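Local coordinates for DUF5618 domain-containing protein (Dyadobacter fermentans, PDB 3MFN) that is of unknown function, a small, mostly helical protein that assembles as a pair of identical subunits, at residues Q105-K108 and I109-F113; V116-Q119 and L120-M124; G91-D94 and V95-K99; Y41-N44 and A45-I48. All blocks are in the same frame, centred on the assembly; numbering follows the deposited sequence. Where two conformers were deposited one is given.

From the N terminus the chain first meets contact 4, two turns inside helix 34-52, on the opposite side of the chain's centre from contacts 1 and 3. Contact 3 follows, where the loop after helix 63-85 enters helix 95-103. Contact 1 starts helix 107-126, and contact 2 widens the same helix further on. Each contact is local: none closes a long loop, and they run in series without nesting or crossing. Contacts 1, 2 and 3 are joined in space, where helices 95-103 and 107-126 pack together: Phe113 packs on Val95, Tyr98 and Lys99, and Tyr117 rests on Val95. Contact 4 touches none of them. Contacts 1 and 2 also touch the second subunit.

Contact 1: Q105-K108 and I109-F113; sequences QDKK and ILNTF
Asp106 meets the first turn of helix 107-126 with both its carbonyl and its carboxylate. Its O accepts from Leu110 N at 3.1 Å, and more weakly from Ile109 N. With CG anti to the backbone N (chi1 174°), the carboxylate turns back over the helix start. There Asp106 OD2 takes a weak bond from Lys108 N, 3.4 Å long, while Asp106 OD1 rests 3.3 Å from the CG1 branch of Ile109, the two side chains crossing at a slant. Ile109 is buried and carries this edge of the turn onto Ile145 and Trp148 of helix 132-153.

Lys107 contributes mainly its carbonyl: Lys107 O receives Asn111 N at 2.9 Å. Its ammonium group forms a salt bridge with Glu56 of the second subunit.

Lys108 O is gripped twice by one residue. Thr112 N reaches it at 3.0 Å and the hydroxyl Thr112 OG1 at 2.8 Å, from opposite faces of the carbonyl plane, so the hydroxyl of buried Thr112 spends its hydrogen on its own helix. The ammonium group of Lys108 leaves for the backbone O of Asp57 in the second subunit. Taken together, this is an N-capped helix start, with Asp106 as N-cap, set at the subunit interface.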
loop_
_atom_site.group_PDB
_atom_site.type_symbol
_atom_site.label_atom_id
_atom_site.label_comp_id
_atom_site.label_asym_id
_atom_site.label_seq_id
_atom_site.Cartn_x
_atom_site.Cartn_y
_atom_site.Cartn_z
ATOM N N GLN A 105 -3.608 -21.741 -9.966
ATOM C CA GLN A 105 -4.021 -21.247 -11.264
ATOM C C GLN A 105 -2.991 -20.409 -12.009
ATOM O O GLN A 105 -2.908 -20.559 -13.218
ATOM C CB GLN A 105 -5.303 -20.427 -11.133
ATOM C CG GLN A 105 -6.368 -20.845 -12.127
ATOM C CD GLN A 105 -7.499 -21.625 -11.490
ATOM O OE1 GLN A 105 -8.608 -21.690 -12.037
ATOM N NE2 GLN A 105 -7.239 -22.208 -10.328
ATOM N N ASP A 106 -2.219 -19.544 -11.340
ATOM C CA ASP A 106 -1.418 -18.543 -12.071
ATOM C C ASP A 106 -0.848 -17.465 -11.154
ATOM O O ASP A 106 -1.589 -16.771 -10.443
ATOM C CB ASP A 106 -2.255 -17.887 -13.207
ATOM C CG ASP A 106 -1.525 -16.746 -13.913
ATOM O OD1 ASP A 106 -2.211 -15.899 -14.536
ATOM O OD2 ASP A 106 -0.270 -16.706 -13.864
ATOM N N LYS A 107 0.468 -17.286 -11.222
ATOM C CA LYS A 107 1.219 -16.648 -10.145
ATOM C C LYS A 107 1.162 -15.116 -10.242
ATOM O O LYS A 107 1.209 -14.401 -9.219
ATOM C CB LYS A 107 2.657 -17.166 -10.186
ATOM C CG LYS A 107 3.662 -16.456 -9.269
ATOM C CD LYS A 107 5.034 -16.259 -9.976
ATOM C CE LYS A 107 6.133 -17.105 -9.369
ATOM N NZ LYS A 107 7.460 -16.720 -9.980
ATOM N N LYS A 108 1.089 -14.623 -11.478
ATOM C CA LYS A 108 0.945 -13.214 -11.701
ATOM C C LYS A 108 -0.342 -12.773 -11.038
ATOM O O LYS A 108 -0.387 -11.707 -10.451
ATOM C CB LYS A 108 0.896 -12.855 -13.185
ATOM C CG LYS A 108 1.405 -11.400 -13.441
ATOM C CD LYS A 108 0.758 -10.680 -14.651
ATOM C CE LYS A 108 1.464 -9.332 -14.990
ATOM N NZ LYS A 108 1.428 -8.343 -13.829
ATOM N N ILE A 109 -1.378 -13.613 -11.130
ATOM C CA ILE A 109 -2.692 -13.239 -10.669
ATOM C C ILE A 109 -2.720 -13.369 -9.161
ATOM O O ILE A 109 -3.361 -12.565 -8.502
ATOM C CB ILE A 109 -3.828 -13.988 -11.390
ATOM C CG1 ILE A 109 -3.857 -13.565 -12.875
ATOM C CG2 ILE A 109 -5.225 -13.597 -10.876
ATOM C CD1 ILE A 109 -4.384 -12.114 -13.104
ATOM N N LEU A 110 -2.008 -14.355 -8.624
ATOM C CA LEU A 110 -1.784 -14.455 -7.189
ATOM C C LEU A 110 -1.185 -13.171 -6.642
ATOM O O LEU A 110 -1.769 -12.555 -5.730
ATOM C CB LEU A 110 -0.900 -15.642 -6.815
ATOM C CG LEU A 110 -0.473 -15.799 -5.337
ATOM C CD1 LEU A 110 -1.678 -15.908 -4.439
ATOM C CD2 LEU A 110 0.522 -17.091 -5.118
ATOM N N ASN A 111 -0.062 -12.738 -7.205
ATOM C CA ASN A 111 0.619 -11.553 -6.704
ATOM C C ASN A 111 -0.289 -10.346 -6.828
ATOM O O ASN A 111 -0.333 -9.527 -5.929
ATOM C CB ASN A 111 1.933 -11.278 -7.450
ATOM C CG ASN A 111 3.027 -12.281 -7.118
ATOM O OD1 ASN A 111 2.998 -12.914 -6.093
ATOM N ND2 ASN A 111 3.976 -12.425 -8.009
ATOM N N THR A 112 -1.012 -10.248 -7.950
ATOM C CA THR A 112 -1.948 -9.172 -8.162
ATOM C C THR A 112 -3.010 -9.141 -7.047
ATOM O O THR A 112 -3.337 -8.059 -6.516
ATOM C CB THR A 112 -2.620 -9.264 -9.586
ATOM O OG1 THR A 112 -1.614 -9.201 -10.592
ATOM C CG2 THR A 112 -3.670 -8.158 -9.850
ATOM N N PHE A 113 -3.575 -10.305 -6.717
ATOM C CA PHE A 113 -4.571 -10.358 -5.678
ATOM C C PHE A 113 -3.974 -9.974 -4.320
ATOM O O PHE A 113 -4.656 -9.305 -3.499
ATOM C CB PHE A 113 -5.208 -11.798 -5.579
ATOM C CG PHE A 113 -6.115 -11.952 -4.421
ATOM C CD1 PHE A 113 -7.374 -11.351 -4.433
ATOM C CD2 PHE A 113 -5.705 -12.579 -3.285
ATOM C CE1 PHE A 113 -8.187 -11.453 -3.366
ATOM C CE2 PHE A 113 -6.531 -12.670 -2.204
ATOM C CZ PHE A 113 -7.757 -12.104 -2.231
#

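Contact 2: V116-Q119 and L120-M124; sequences VYEQ and LHLVM
Between Val116-Gln119 and Leu120-Met124 the helix widens: an ordinary i to i+4 bond from Leu120 N to Val116 O (2.7 Å) gives way to i to i+5 bonds, Leu122 N to Tyr117 O and Val123 N to Glu118 O, each donor meeting its carbonyl nearly end on. Met124 N follows the same pattern to Gln119 O, but from above the carbonyl plane. Weak bonds from His121 N to Tyr117 O and from Leu122 N to Glu118 O preserve traces of the tighter spacing.

Two neighbours meet Tyr117 from the same side of its ring plane, His121 near CE1 and Leu122 toward CE2. Tyr117 and His121 both hold CG anti to the backbone N (chi1 168° and 177°), which sends their rings off in the same direction, His121 CD2 3.4 Å from Tyr117 CE1. The planes are only 21° apart, yet slid so far that they barely overlap, with centroids separated by 5.2 Å. Leu122 covers one face of the phenol, its CG above the rim and its CD1 3.5 Å from Tyr117 CE2.

Such a run of three i to i+5 bonds is a pi-helical turn within an alpha-helix, here in a buried part of helix 107-126, between helices 63-85 and 132-153 and the second subunit. Val116 CG1 lies 3.6 Å from Leu120 CD2; Val116 packs on Tyr74 and Leu120 on Phe139.

Leu122 CD1 also lies 3.6 Å from Glu118 OE1, an oxygen close to the like-charged Asp127 of the second subunit. Gln119 lies alongside Val123 and hydrogen-bonds through its amide to Gln119 of the second subunit.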
loop_
_atom_site.group_PDB
_atom_site.type_symbol
_atom_site.label_atom_id
_atom_site.label_comp_id
_atom_site.label_asym_id
_atom_site.label_seq_id
_atom_site.Cartn_x
_atom_site.Cartn_y
_atom_site.Cartn_z
ATOM N N VAL A 116 -3.943 -6.317 -4.174
ATOM C CA VAL A 116 -5.313 -5.903 -3.850
ATOM C C VAL A 116 -5.676 -6.023 -2.371
ATOM O O VAL A 116 -6.220 -5.074 -1.762
ATOM C CB VAL A 116 -6.288 -6.688 -4.678
ATOM C CG1 VAL A 116 -7.722 -6.476 -4.191
ATOM C CG2 VAL A 116 -6.147 -6.326 -6.137
ATOM N N TYR A 117 -5.368 -7.182 -1.783
ATOM C CA TYR A 117 -5.570 -7.428 -0.375
ATOM C C TYR A 117 -4.833 -6.424 0.487
ATOM O O TYR A 117 -5.443 -5.778 1.359
ATOM C CB TYR A 117 -5.192 -8.849 -0.041
ATOM C CG TYR A 117 -5.093 -9.168 1.437
ATOM C CD1 TYR A 117 -6.213 -9.489 2.192
ATOM C CD2 TYR A 117 -3.876 -9.220 2.051
ATOM C CE1 TYR A 117 -6.077 -9.799 3.548
ATOM C CE2 TYR A 117 -3.747 -9.504 3.371
ATOM C CZ TYR A 117 -4.821 -9.801 4.101
ATOM O OH TYR A 117 -4.588 -10.067 5.398
ATOM N N GLU A 118 -3.563 -6.177 0.160
ATOM C CA GLU A 118 -2.769 -5.208 0.901
ATOM C C GLU A 118 -3.366 -3.809 0.795
ATOM O O GLU A 118 -3.556 -3.157 1.814
ATOM C CB GLU A 118 -1.315 -5.163 0.433
ATOM C CG GLU A 118 -0.549 -6.465 0.727
ATOM C CD GLU A 118 -0.264 -6.680 2.157
ATOM O OE1 GLU A 118 -0.077 -5.718 2.919
ATOM O OE2 GLU A 118 -0.145 -7.847 2.533
ATOM N N GLN A 119 -3.639 -3.379 -0.423
ATOM C CA GLN A 119 -4.009 -2.009 -0.659
ATOM C C GLN A 119 -5.441 -1.687 -0.332
ATOM O O GLN A 119 -5.729 -0.587 0.177
ATOM C CB GLN A 119 -3.710 -1.604 -2.111
ATOM C CG GLN A 119 -2.185 -1.581 -2.532
ATOM C CD GLN A 119 -1.305 -0.907 -1.547
ATOM O OE1 GLN A 119 -1.694 0.092 -0.963
ATOM N NE2 GLN A 119 -0.111 -1.490 -1.284
ATOM N N LEU A 120 -6.358 -2.584 -0.703
ATOM C CA LEU A 120 -7.777 -2.284 -0.521
ATOM C C LEU A 120 -8.300 -2.778 0.802
ATOM O O LEU A 120 -9.065 -2.075 1.484
ATOM C CB LEU A 120 -8.616 -2.818 -1.661
ATOM C CG LEU A 120 -8.744 -2.164 -3.041
ATOM C CD1 LEU A 120 -7.571 -1.333 -3.549
ATOM C CD2 LEU A 120 -9.218 -3.180 -4.091
ATOM N N HIS A 121 -7.921 -3.988 1.194
ATOM C CA HIS A 121 -8.396 -4.548 2.435
ATOM C C HIS A 121 -7.629 -4.012 3.664
ATOM O O HIS A 121 -8.236 -3.633 4.664
ATOM C CB HIS A 121 -8.364 -6.082 2.415
ATOM C CG HIS A 121 -8.784 -6.692 3.714
ATOM N ND1 HIS A 121 -10.097 -6.620 4.178
ATOM C CD2 HIS A 121 -8.066 -7.321 4.694
ATOM C CE1 HIS A 121 -10.163 -7.211 5.372
ATOM N NE2 HIS A 121 -8.941 -7.613 5.724
ATOM N N LEU A 122 -6.291 -3.995 3.632
ATOM C CA LEU A 122 -5.534 -3.564 4.827
ATOM C C LEU A 122 -5.353 -2.058 4.902
ATOM O O LEU A 122 -5.807 -1.423 5.889
ATOM C CB LEU A 122 -4.196 -4.268 4.938
ATOM C CG LEU A 122 -4.279 -5.817 5.097
ATOM C CD1 LEU A 122 -2.844 -6.550 4.995
ATOM C CD2 LEU A 122 -5.084 -6.283 6.417
ATOM N N VAL A 123 -4.713 -1.472 3.893
ATOM C CA VAL A 123 -4.401 -0.048 3.956
ATOM C C VAL A 123 -5.659 0.873 3.961
ATOM O O VAL A 123 -5.763 1.827 4.777
ATOM C CB VAL A 123 -3.418 0.350 2.800
ATOM C CG1 VAL A 123 -3.209 1.868 2.772
ATOM C CG2 VAL A 123 -2.026 -0.449 2.951
HETATM N N MSE A 124 -6.559 0.623 3.032
HETATM C CA MSE A 124 -7.807 1.434 2.930
HETATM C C MSE A 124 -8.832 0.882 3.904
HETATM O O MSE A 124 -9.208 1.548 4.844
HETATM C CB MSE A 124 -8.384 1.350 1.511
HETATM C CG MSE A 124 -7.548 2.057 0.507
HETATM SE SE MSE A 124 -8.309 1.847 -1.241
HETATM C CE MSE A 124 -9.695 3.162 -1.031
#

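Contact 3: G91-D94 and V95-K99; sequences GRKD and VDWYK
Van der Waals and CH-pi packing gathers around Lys93, whose extended chain runs past both Trp97 and Tyr98, over one face of the indole and beside the phenol hydroxyl. The CE methylene of Lys93 sits 3.8 Å from the centroid of the six-membered ring of Trp97 and 24° off its normal, a CH-pi contact displaced toward the rim. One carbon earlier, Lys93 CD lies 3.3 Å from Tyr98 OH, the lysine and tyrosine side chains crossing at about a right angle. The rings meet as well: Trp97 CE3 stands 3.7 Å above the centre of the Tyr98 ring plane, while Tyr98 CE1 lies at the indole edge. The lysine ends beyond this aromatic pair, where its ammonium group binds Asp82 in a salt bridge and Gly86 O by a hydrogen bond. Tyr98 OH bonds to the same Asp82 carboxylate, so Asp82 draws both polar ends toward helix 63-85.

Hydrogen bonding centres on Asp94. Its CG is placed between the backbone N and the carbonyl carbon (chi1 58°), which brings OD1 to the first backbone N-H groups of the helix. Asp94 OD1 accepts from Trp97 N at 3.1 Å, almost along its own C-O axis. The backbone O of Asp94 adds only weak bonds, from Trp97 N and from Tyr98 N.

Electrostatically, Asp94 OD1 and Asp96 OD2 are like-charged neighbours 4.3 Å apart, a cost that the N-terminal end of the helix would probably offset. The whole is an aspartate N-cap opening helix 95-103, with a lysine-tryptophan CH-pi contact beside it.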
loop_
_atom_site.group_PDB
_atom_site.type_symbol
_atom_site.label_atom_id
_atom_site.label_comp_id
_atom_site.label_asym_id
_atom_site.label_seq_id
_atom_site.Cartn_x
_atom_site.Cartn_y
_atom_site.Cartn_z
ATOM N N GLY A 91 -16.739 -23.963 7.278
ATOM C CA GLY A 91 -16.342 -22.720 7.923
ATOM C C GLY A 91 -16.509 -21.540 6.977
ATOM O O GLY A 91 -17.333 -21.589 6.086
ATOM N N ARG A 92 -15.744 -20.474 7.196
ATOM C CA ARG A 92 -15.826 -19.278 6.390
ATOM C C ARG A 92 -14.514 -19.125 5.619
ATOM O O ARG A 92 -13.466 -19.468 6.101
ATOM C CB ARG A 92 -15.997 -18.041 7.281
ATOM C CG ARG A 92 -17.283 -18.055 8.173
ATOM C CD ARG A 92 -17.374 -16.747 8.943
ATOM N NE ARG A 92 -18.577 -16.632 9.759
ATOM C CZ ARG A 92 -19.753 -16.153 9.326
ATOM N NH1 ARG A 92 -20.786 -16.091 10.172
ATOM N NH2 ARG A 92 -19.946 -15.753 8.056
ATOM N N LYS A 93 -14.603 -18.478 4.470
ATOM C CA LYS A 93 -13.461 -18.099 3.665
ATOM C C LYS A 93 -12.671 -17.005 4.350
ATOM O O LYS A 93 -13.188 -16.263 5.202
ATOM C CB LYS A 93 -13.925 -17.611 2.303
ATOM C CG LYS A 93 -14.772 -18.569 1.536
ATOM C CD LYS A 93 -15.331 -17.972 0.244
ATOM C CE LYS A 93 -16.022 -19.019 -0.597
ATOM N NZ LYS A 93 -16.966 -18.503 -1.636
ATOM N N ASP A 94 -11.395 -16.947 4.019
ATOM C CA ASP A 94 -10.556 -15.838 4.426
ATOM C C ASP A 94 -9.527 -15.694 3.337
ATOM O O ASP A 94 -9.621 -16.362 2.318
ATOM C CB ASP A 94 -9.874 -16.118 5.771
ATOM C CG ASP A 94 -9.027 -17.372 5.743
ATOM O OD1 ASP A 94 -8.664 -17.887 4.653
ATOM O OD2 ASP A 94 -8.771 -17.875 6.850
ATOM N N VAL A 95 -8.544 -14.847 3.567
ATOM C CA VAL A 95 -7.593 -14.504 2.543
ATOM C C VAL A 95 -6.837 -15.725 2.079
ATOM O O VAL A 95 -6.554 -15.824 0.904
ATOM C CB VAL A 95 -6.598 -13.418 2.981
ATOM C CG1 VAL A 95 -5.641 -13.943 4.079
ATOM C CG2 VAL A 95 -5.778 -12.931 1.738
ATOM N N ASP A 96 -6.529 -16.647 2.982
ATOM C CA ASP A 96 -5.774 -17.856 2.607
ATOM C C ASP A 96 -6.554 -18.762 1.630
ATOM O O ASP A 96 -5.964 -19.367 0.766
ATOM C CB ASP A 96 -5.318 -18.637 3.866
ATOM C CG ASP A 96 -4.346 -17.808 4.708
ATOM O OD1 ASP A 96 -3.425 -17.206 4.114
ATOM O OD2 ASP A 96 -4.534 -17.709 5.935
ATOM N N TRP A 97 -7.879 -18.806 1.745
ATOM C CA TRP A 97 -8.666 -19.552 0.809
ATOM C C TRP A 97 -8.527 -18.971 -0.598
ATOM O O TRP A 97 -8.352 -19.715 -1.575
ATOM C CB TRP A 97 -10.105 -19.591 1.257
ATOM C CG TRP A 97 -10.898 -20.516 0.483
ATOM C CD1 TRP A 97 -10.955 -21.901 0.637
ATOM C CD2 TRP A 97 -11.731 -20.204 -0.613
ATOM N NE1 TRP A 97 -11.774 -22.433 -0.285
ATOM C CE2 TRP A 97 -12.276 -21.424 -1.072
ATOM C CE3 TRP A 97 -12.066 -19.012 -1.274
ATOM C CZ2 TRP A 97 -13.177 -21.490 -2.128
ATOM C CZ3 TRP A 97 -12.934 -19.085 -2.343
ATOM C CH2 TRP A 97 -13.475 -20.333 -2.764
ATOM N N TYR A 98 -8.542 -17.660 -0.742
ATOM C CA TYR A 98 -8.421 -17.065 -2.095
ATOM C C TYR A 98 -7.025 -17.279 -2.618
ATOM O O TYR A 98 -6.846 -17.643 -3.788
ATOM C CB TYR A 98 -8.790 -15.567 -2.114
ATOM C CG TYR A 98 -10.228 -15.369 -1.696
ATOM C CD1 TYR A 98 -11.223 -15.506 -2.602
ATOM C CD2 TYR A 98 -10.568 -15.104 -0.403
ATOM C CE1 TYR A 98 -12.526 -15.354 -2.249
ATOM C CE2 TYR A 98 -11.882 -14.958 -0.033
ATOM C CZ TYR A 98 -12.848 -15.066 -0.966
ATOM O OH TYR A 98 -14.201 -14.951 -0.660
ATOM N N LYS A 99 -6.032 -17.133 -1.760
ATOM C CA LYS A 99 -4.618 -17.296 -2.238
ATOM C C LYS A 99 -4.293 -18.727 -2.703
ATOM O O LYS A 99 -3.625 -18.951 -3.737
ATOM C CB LYS A 99 -3.656 -16.893 -1.122
ATOM C CG LYS A 99 -3.666 -15.333 -0.855
ATOM C CD LYS A 99 -2.954 -14.919 0.462
ATOM C CE LYS A 99 -1.479 -15.262 0.486
ATOM N NZ LYS A 99 -0.819 -15.180 1.846
#

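Contact 4: Y41-N44 and A45-I48; sequences YLNN and AKDI
Tyr41-Asn44 and Ala45-Ile48 form a local contact, consecutive turns in the middle of helix 34-52, a helix that packs against helices 63-85 and 132-153. Four i to i+4 bonds make the frame. Ala45 N reaches Tyr41 O at 2.9 Å, and Lys46 N reaches Leu42 O at 3.0 Å. Asp47 N and Ile48 N continue the series to Asn43 O and Asn44 O, so both turns are regular alpha-helix.

Leu42 and Ala45 make the buried, apolar side: both turn to Ala73 of helix 63-85, while Leu42 also meets Phe139 of helix 132-153. Ordinary packing within the helix brings Ala45 CB to 3.3 Å from Leu42 O and the CG1 branch of Ile48 to 3.3 Å from Asn44 O; the Ile48 side chain also touches Tyr65.

Polar side chains, Asn43, Lys46 and Asp47, occupy the more exposed side. Lys46 leaves with CG anti to the carbonyl carbon (chi1 -67°) and then runs fully extended beside Asn43, the two pointing the same way. The meeting is alongside and loose: Lys46 CD stands 3.9 Å from Asn43 OD1. Farther back, Lys46 CG passes 3.5 Å from Leu42 O, and the Lys46 side chain also touches Phe139.

Asp47 folds beside its own backbone N, placing CG 3.3 Å from Asn43 O, but the stronger partner of its carboxylate is Arg50, in a salt bridge through OD1. With four backbone bonds and no hydrogen bond or salt bridge between side chains of the two segments, the backbone does most of the joining here.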
loop_
_atom_site.group_PDB
_atom_site.type_symbol
_atom_site.label_atom_id
_atom_site.label_comp_id
_atom_site.label_asym_id
_atom_site.label_seq_id
_atom_site.Cartn_x
_atom_site.Cartn_y
_atom_site.Cartn_z
ATOM N N TYR A 41 -19.541 -2.841 -7.553
ATOM C CA TYR A 41 -18.906 -2.596 -6.248
ATOM C C TYR A 41 -17.700 -1.673 -6.447
ATOM O O TYR A 41 -17.496 -0.712 -5.691
ATOM C CB TYR A 41 -18.428 -3.890 -5.580
ATOM C CG TYR A 41 -19.426 -4.732 -4.833
ATOM C CD1 TYR A 41 -19.304 -4.923 -3.480
ATOM C CD2 TYR A 41 -20.452 -5.418 -5.487
ATOM C CE1 TYR A 41 -20.159 -5.719 -2.774
ATOM C CE2 TYR A 41 -21.376 -6.271 -4.756
ATOM C CZ TYR A 41 -21.199 -6.394 -3.394
ATOM O OH TYR A 41 -21.975 -7.180 -2.592
ATOM N N LEU A 42 -16.875 -1.990 -7.432
ATOM C CA LEU A 42 -15.682 -1.180 -7.698
ATOM C C LEU A 42 -16.005 0.253 -8.040
ATOM O O LEU A 42 -15.386 1.176 -7.505
ATOM C CB LEU A 42 -14.832 -1.816 -8.790
ATOM C CG LEU A 42 -13.430 -1.289 -9.051
ATOM C CD1 LEU A 42 -12.547 -1.217 -7.774
ATOM C CD2 LEU A 42 -12.732 -2.176 -10.146
ATOM N N ASN A 43 -16.969 0.456 -8.926
ATOM C CA ASN A 43 -17.363 1.803 -9.302
ATOM C C ASN A 43 -18.080 2.539 -8.228
ATOM O O ASN A 43 -17.893 3.785 -8.071
ATOM C CB ASN A 43 -18.172 1.780 -10.605
ATOM C CG ASN A 43 -17.273 1.392 -11.803
ATOM O OD1 ASN A 43 -16.112 1.847 -11.870
ATOM N ND2 ASN A 43 -17.772 0.550 -12.701
ATOM N N ASN A 44 -18.859 1.812 -7.431
ATOM C CA ASN A 44 -19.442 2.446 -6.246
ATOM C C ASN A 44 -18.346 2.962 -5.362
ATOM O O ASN A 44 -18.432 4.054 -4.864
ATOM C CB ASN A 44 -20.317 1.482 -5.419
ATOM C CG ASN A 44 -21.711 1.290 -5.979
ATOM O OD1 ASN A 44 -22.514 0.629 -5.345
ATOM N ND2 ASN A 44 -22.013 1.856 -7.126
ATOM N N ALA A 45 -17.322 2.136 -5.137
ATOM C CA ALA A 45 -16.173 2.516 -4.347
ATOM C C ALA A 45 -15.480 3.781 -4.876
ATOM O O ALA A 45 -15.109 4.671 -4.110
ATOM C CB ALA A 45 -15.143 1.354 -4.232
ATOM N N LYS A 46 -15.299 3.879 -6.185
ATOM C CA LYS A 46 -14.695 5.105 -6.759
ATOM C C LYS A 46 -15.620 6.302 -6.539
ATOM O O LYS A 46 -15.157 7.412 -6.229
ATOM C CB LYS A 46 -14.444 4.890 -8.242
ATOM C CG LYS A 46 -13.366 3.837 -8.516
ATOM C CD LYS A 46 -13.201 3.624 -10.032
ATOM C CE LYS A 46 -11.974 2.702 -10.315
ATOM N NZ LYS A 46 -11.973 2.234 -11.756
ATOM N N ASP A 47 -16.936 6.089 -6.652
ATOM C CA ASP A 47 -17.869 7.198 -6.457
ATOM C C ASP A 47 -17.845 7.698 -5.028
ATOM O O ASP A 47 -17.960 8.907 -4.786
ATOM C CB ASP A 47 -19.300 6.836 -6.824
ATOM C CG ASP A 47 -19.513 6.684 -8.334
ATOM O OD1 ASP A 47 -18.715 7.207 -9.138
ATOM O OD2 ASP A 47 -20.553 6.103 -8.701
ATOM N N ILE A 48 -17.749 6.775 -4.081
ATOM C CA ILE A 48 -17.695 7.162 -2.682
ATOM C C ILE A 48 -16.448 8.038 -2.454
ATOM O O ILE A 48 -16.495 9.049 -1.762
ATOM C CB ILE A 48 -17.623 5.858 -1.739
ATOM C CG1 ILE A 48 -18.949 5.080 -1.730
ATOM C CG2 ILE A 48 -17.187 6.262 -0.258
ATOM C CD1 ILE A 48 -18.761 3.687 -1.161
#